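Local coordinates for sulfatase (Bacteroides fragilis CAG:558, PDB 6USS) that hydrolyses sulfate esters as a calcium-dependent gut microbial sulfatase, probably of the arylsulfatase type, at the interface of chains A and B. Numbering follows the deposited sequence. Chains: chain A/B, Sulfatase.

Contact 1: the interface of chains A and B. Residues chain A 113, 138-140, 172, 174; chain B 248, 250-251.
The CD1 methyl of A:Ile140 meets the CB methylene of B:Asn250 at 3.6 Å, the two side chains running past each other in opposite senses, and this small apolar touch is the middle of the patch. Beside it, the ring of A:Pro174 lies against the amide end of B:Gln251, CG facing NE2 in a van der Waals contact; the glutamine chain is extended beyond CG, which carries its amide as far as the proline. On another flank the CB of A:Asn172 packs on the CG of B:Glu248 at 3.9 Å. Their side chains cross obliquely, and the amide and carboxylate planes are turned 37° apart.

Polar groups close the rim at both ends. At one, ND2 of B:Asn250 donates to the backbone O of A:Asn139 at 2.7 Å. This bond is nearly straight, 162° at the hydrogen, and lies in the carbonyl plane and close to the amide plane of the donor. CG of B:Asn250 is anti to the backbone N (chi1 -172°), which turns the amide toward that carbonyl. At the other end the extended A:Lys113 brings NZ to the backbone O of B:Glu248, a hydrogen bond modelled at 2.5 Å. NZ of A:Lys113 also forms a salt bridge with OE1 of B:Glu248 at 3.3 Å, weak as a hydrogen bond. From its own chain the backbone carbonyl O of A:Asn172 accepts a hydrogen bond from NZ of A:Lys113 at 2.7 Å.

A:Asn139 and A:Ile140 lie in the loop between strands 133-135 and 143-145, A:Lys113 between helix 101-104 and strand 124-125, and A:Asn172 just before 3-10 helix 174-176; chain B supplies the loop between helix 231-247 and strand 253-258.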
loop_
_atom_site.group_PDB
_atom_site.type_symbol
_atom_site.label_atom_id
_atom_site.label_comp_id
_atom_site.label_asym_id
_atom_site.label_seq_id
_atom_site.Cartn_x
_atom_site.Cartn_y
_atom_site.Cartn_z
ATOM N N LYS A 113 7.558 13.486 -15.918
ATOM C CA LYS A 113 6.339 12.954 -16.523
ATOM C C LYS A 113 6.193 13.428 -17.967
ATOM O O LYS A 113 6.256 14.631 -18.253
ATOM C CB LYS A 113 5.116 13.356 -15.714
ATOM C CG LYS A 113 3.788 12.885 -16.312
ATOM C CD LYS A 113 2.616 13.156 -15.326
ATOM C CE LYS A 113 1.299 12.633 -15.862
ATOM N NZ LYS A 113 0.291 12.521 -14.789
ATOM N N PRO A 138 -4.402 0.463 -16.580
ATOM C CA PRO A 138 -4.313 0.772 -18.015
ATOM C C PRO A 138 -4.535 2.255 -18.297
ATOM O O PRO A 138 -4.807 3.034 -17.372
ATOM C CB PRO A 138 -5.417 -0.103 -18.622
ATOM C CG PRO A 138 -6.458 -0.160 -17.524
ATOM C CD PRO A 138 -5.703 -0.127 -16.211
ATOM N N ASN A 139 -4.392 2.651 -19.569
ATOM C CA ASN A 139 -4.701 4.008 -20.038
ATOM C C ASN A 139 -3.832 5.067 -19.367
ATOM O O ASN A 139 -4.252 6.216 -19.199
ATOM C CB ASN A 139 -6.183 4.349 -19.840
ATOM C CG ASN A 139 -7.117 3.315 -20.469
ATOM O OD1 ASN A 139 -6.916 2.886 -21.607
ATOM N ND2 ASN A 139 -8.142 2.910 -19.725
ATOM N N ILE A 140 -2.617 4.710 -18.967
ATOM C CA ILE A 140 -1.664 5.685 -18.449
ATOM C C ILE A 140 -0.640 5.980 -19.538
ATOM O O ILE A 140 0.142 5.100 -19.922
ATOM C CB ILE A 140 -0.991 5.197 -17.162
ATOM C CG1 ILE A 140 -2.060 4.893 -16.112
ATOM C CG2 ILE A 140 -0.099 6.282 -16.639
ATOM C CD1 ILE A 140 -2.955 6.070 -15.796
ATOM N N ASN A 172 4.538 11.670 -10.627
ATOM C CA ASN A 172 3.114 11.935 -10.904
ATOM C C ASN A 172 2.508 10.976 -11.934
ATOM O O ASN A 172 1.606 11.361 -12.689
ATOM C CB ASN A 172 2.873 13.377 -11.357
ATOM C CG ASN A 172 3.216 14.375 -10.287
ATOM O OD1 ASN A 172 2.881 14.180 -9.117
ATOM N ND2 ASN A 172 3.887 15.455 -10.672
ATOM N N PRO A 174 1.121 6.604 -11.777
ATOM C CA PRO A 174 0.809 5.631 -10.702
ATOM C C PRO A 174 1.995 4.813 -10.210
ATOM O O PRO A 174 2.092 4.544 -9.006
ATOM C CB PRO A 174 -0.261 4.735 -11.342
ATOM C CG PRO A 174 -0.952 5.635 -12.323
ATOM C CD PRO A 174 0.130 6.554 -12.874
ATOM N N GLU B 248 -3.438 13.713 -11.023
ATOM C CA GLU B 248 -2.324 13.378 -11.912
ATOM C C GLU B 248 -2.442 11.988 -12.535
ATOM O O GLU B 248 -1.710 11.681 -13.491
ATOM C CB GLU B 248 -1.000 13.466 -11.147
ATOM C CG GLU B 248 -0.628 14.875 -10.694
ATOM C CD GLU B 248 -0.206 15.767 -11.856
ATOM O OE1 GLU B 248 0.303 15.239 -12.887
ATOM O OE2 GLU B 248 -0.406 16.998 -11.734
ATOM N N ASN B 250 -4.667 8.941 -14.430
ATOM C CA ASN B 250 -5.822 8.726 -15.308
ATOM C C ASN B 250 -6.601 7.483 -14.864
ATOM O O ASN B 250 -6.702 6.474 -15.566
ATOM C CB ASN B 250 -5.371 8.615 -16.757
ATOM C CG ASN B 250 -6.537 8.590 -17.724
ATOM O OD1 ASN B 250 -7.589 9.170 -17.456
ATOM N ND2 ASN B 250 -6.363 7.896 -18.844
ATOM N N GLN B 251 -7.155 7.577 -13.655
ATOM C CA GLN B 251 -7.966 6.526 -13.050
ATOM C C GLN B 251 -8.903 7.184 -12.050
ATOM O O GLN B 251 -8.550 8.222 -11.483
ATOM C CB GLN B 251 -7.094 5.466 -12.354
ATOM C CG GLN B 251 -5.914 6.007 -11.539
ATOM C CD GLN B 251 -5.123 4.898 -10.825
ATOM O OE1 GLN B 251 -5.552 3.741 -10.762
ATOM N NE2 GLN B 251 -3.957 5.251 -10.303
#

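Contact 2: the interface of chains A and B. Residues chain A 151, 154-155; chain B 151, 154-155.
B:Lys154 and A:Glu151 meet end to end, and the ammonium faces both carboxylate oxygens almost evenly. NZ of B:Lys154 is 3.0 Å from OE1 of A:Glu151 and 3.1 Å from OE2 of the same group, a salt bridge whose two hydrogen bonds are both weak in geometry. The lysine gets there by bending at its third and fourth torsions, chi3 82° being the sharper turn. This is the closer part of the contact.

The reciprocal pair is looser. A:Lys154 runs alongside B:Glu151, the two side chains pointing opposite ways, so that the CE methylene, 3.5 Å from the carboxylate OE1, lies nearer than the ammonium; NZ to OE1 is 3.7 Å, a longer salt bridge. The two halves of the symmetric contact therefore differ in lysine conformation.

Between them the acidic groups gather. OE2 of A:Glu151 and OE2 of B:Glu151 come within 3.3 Å, their carboxylate planes 39° apart, and OD1 of A:Asp155 lies 3.6 Å from OE2 of B:Glu151, with the planes almost perpendicular at 85°. OD1 of B:Asp155 approaches OE2 of A:Glu151 in the same way. Such clustering of acids may raise their pKa values, and the lysines probably offset part of the repulsion.

All six residues belong to helix 149-155, which follows strand 143-145 and precedes strand 159-164; the last turns of the two copies face each other across the subunit boundary.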
loop_
_atom_site.group_PDB
_atom_site.type_symbol
_atom_site.label_atom_id
_atom_site.label_comp_id
_atom_site.label_asym_id
_atom_site.label_seq_id
_atom_site.Cartn_x
_atom_site.Cartn_y
_atom_site.Cartn_z
ATOM N N GLU A 151 2.737 -7.533 -6.196
ATOM C CA GLU A 151 1.304 -7.797 -6.101
ATOM C C GLU A 151 1.025 -9.292 -5.998
ATOM O O GLU A 151 0.166 -9.720 -5.218
ATOM C CB GLU A 151 0.582 -7.200 -7.311
ATOM C CG GLU A 151 -0.940 -7.064 -7.155
ATOM C CD GLU A 151 -1.340 -6.003 -6.113
ATOM O OE1 GLU A 151 -0.707 -4.919 -6.089
ATOM O OE2 GLU A 151 -2.288 -6.255 -5.325
ATOM N N LYS A 154 2.150 -10.454 -2.614
ATOM C CA LYS A 154 1.183 -9.933 -1.645
ATOM C C LYS A 154 -0.118 -10.729 -1.689
ATOM O O LYS A 154 -0.597 -11.218 -0.658
ATOM C CB LYS A 154 0.931 -8.445 -1.917
ATOM C CG LYS A 154 0.018 -7.703 -0.921
ATOM C CD LYS A 154 -0.548 -6.403 -1.559
ATOM C CE LYS A 154 -2.051 -6.196 -1.229
ATOM N NZ LYS A 154 -2.399 -6.346 0.271
ATOM N N ASP A 155 -0.675 -10.917 -2.890
ATOM C CA ASP A 155 -1.947 -11.614 -3.031
ATOM C C ASP A 155 -1.853 -13.090 -2.667
ATOM O O ASP A 155 -2.887 -13.726 -2.436
ATOM C CB ASP A 155 -2.476 -11.460 -4.457
ATOM C CG ASP A 155 -2.768 -9.989 -4.840
ATOM O OD1 ASP A 155 -3.052 -9.132 -3.956
ATOM O OD2 ASP A 155 -2.711 -9.695 -6.053
ATOM N N GLU B 151 -9.379 -3.411 -1.667
ATOM C CA GLU B 151 -8.564 -4.244 -2.547
ATOM C C GLU B 151 -9.270 -4.487 -3.871
ATOM O O GLU B 151 -8.665 -4.372 -4.942
ATOM C CB GLU B 151 -8.239 -5.574 -1.875
ATOM C CG GLU B 151 -7.276 -6.435 -2.687
ATOM C CD GLU B 151 -5.824 -5.969 -2.551
ATOM O OE1 GLU B 151 -5.473 -5.358 -1.494
ATOM O OE2 GLU B 151 -5.040 -6.208 -3.505
ATOM N N LYS B 154 -9.211 -1.318 -5.828
ATOM C CA LYS B 154 -7.868 -1.100 -6.353
ATOM C C LYS B 154 -7.566 -2.037 -7.515
ATOM O O LYS B 154 -7.085 -1.607 -8.570
ATOM C CB LYS B 154 -6.829 -1.291 -5.243
ATOM C CG LYS B 154 -5.381 -1.095 -5.701
ATOM C CD LYS B 154 -4.395 -1.384 -4.576
ATOM C CE LYS B 154 -4.127 -2.889 -4.438
ATOM N NZ LYS B 154 -2.681 -3.227 -4.689
ATOM N N ASP B 155 -7.814 -3.332 -7.327
ATOM C CA ASP B 155 -7.491 -4.292 -8.368
ATOM C C ASP B 155 -8.343 -4.082 -9.612
ATOM O O ASP B 155 -7.989 -4.595 -10.679
ATOM C CB ASP B 155 -7.627 -5.726 -7.823
ATOM C CG ASP B 155 -6.510 -6.093 -6.800
ATOM O OD1 ASP B 155 -5.436 -5.431 -6.777
ATOM O OD2 ASP B 155 -6.700 -7.058 -6.023
#

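The C-alpha centres of contact 1 and contact 2 lie about 18 Å apart on the same two-fold symmetric A–B interface, and they share no residue. In chain A they are close in sequence: the loop residues ending at 140 in contact 1 lead through strand 143-145 into helix 149-155 of contact 2. Contact 1 joins different segments and recurs with the chains exchanged. Contact 2, built from the same residues of both chains, lies at the two-fold axis, and contact 1 and its twin lie away from it. The pairing is that of the deposited assembly and may not be the biological one.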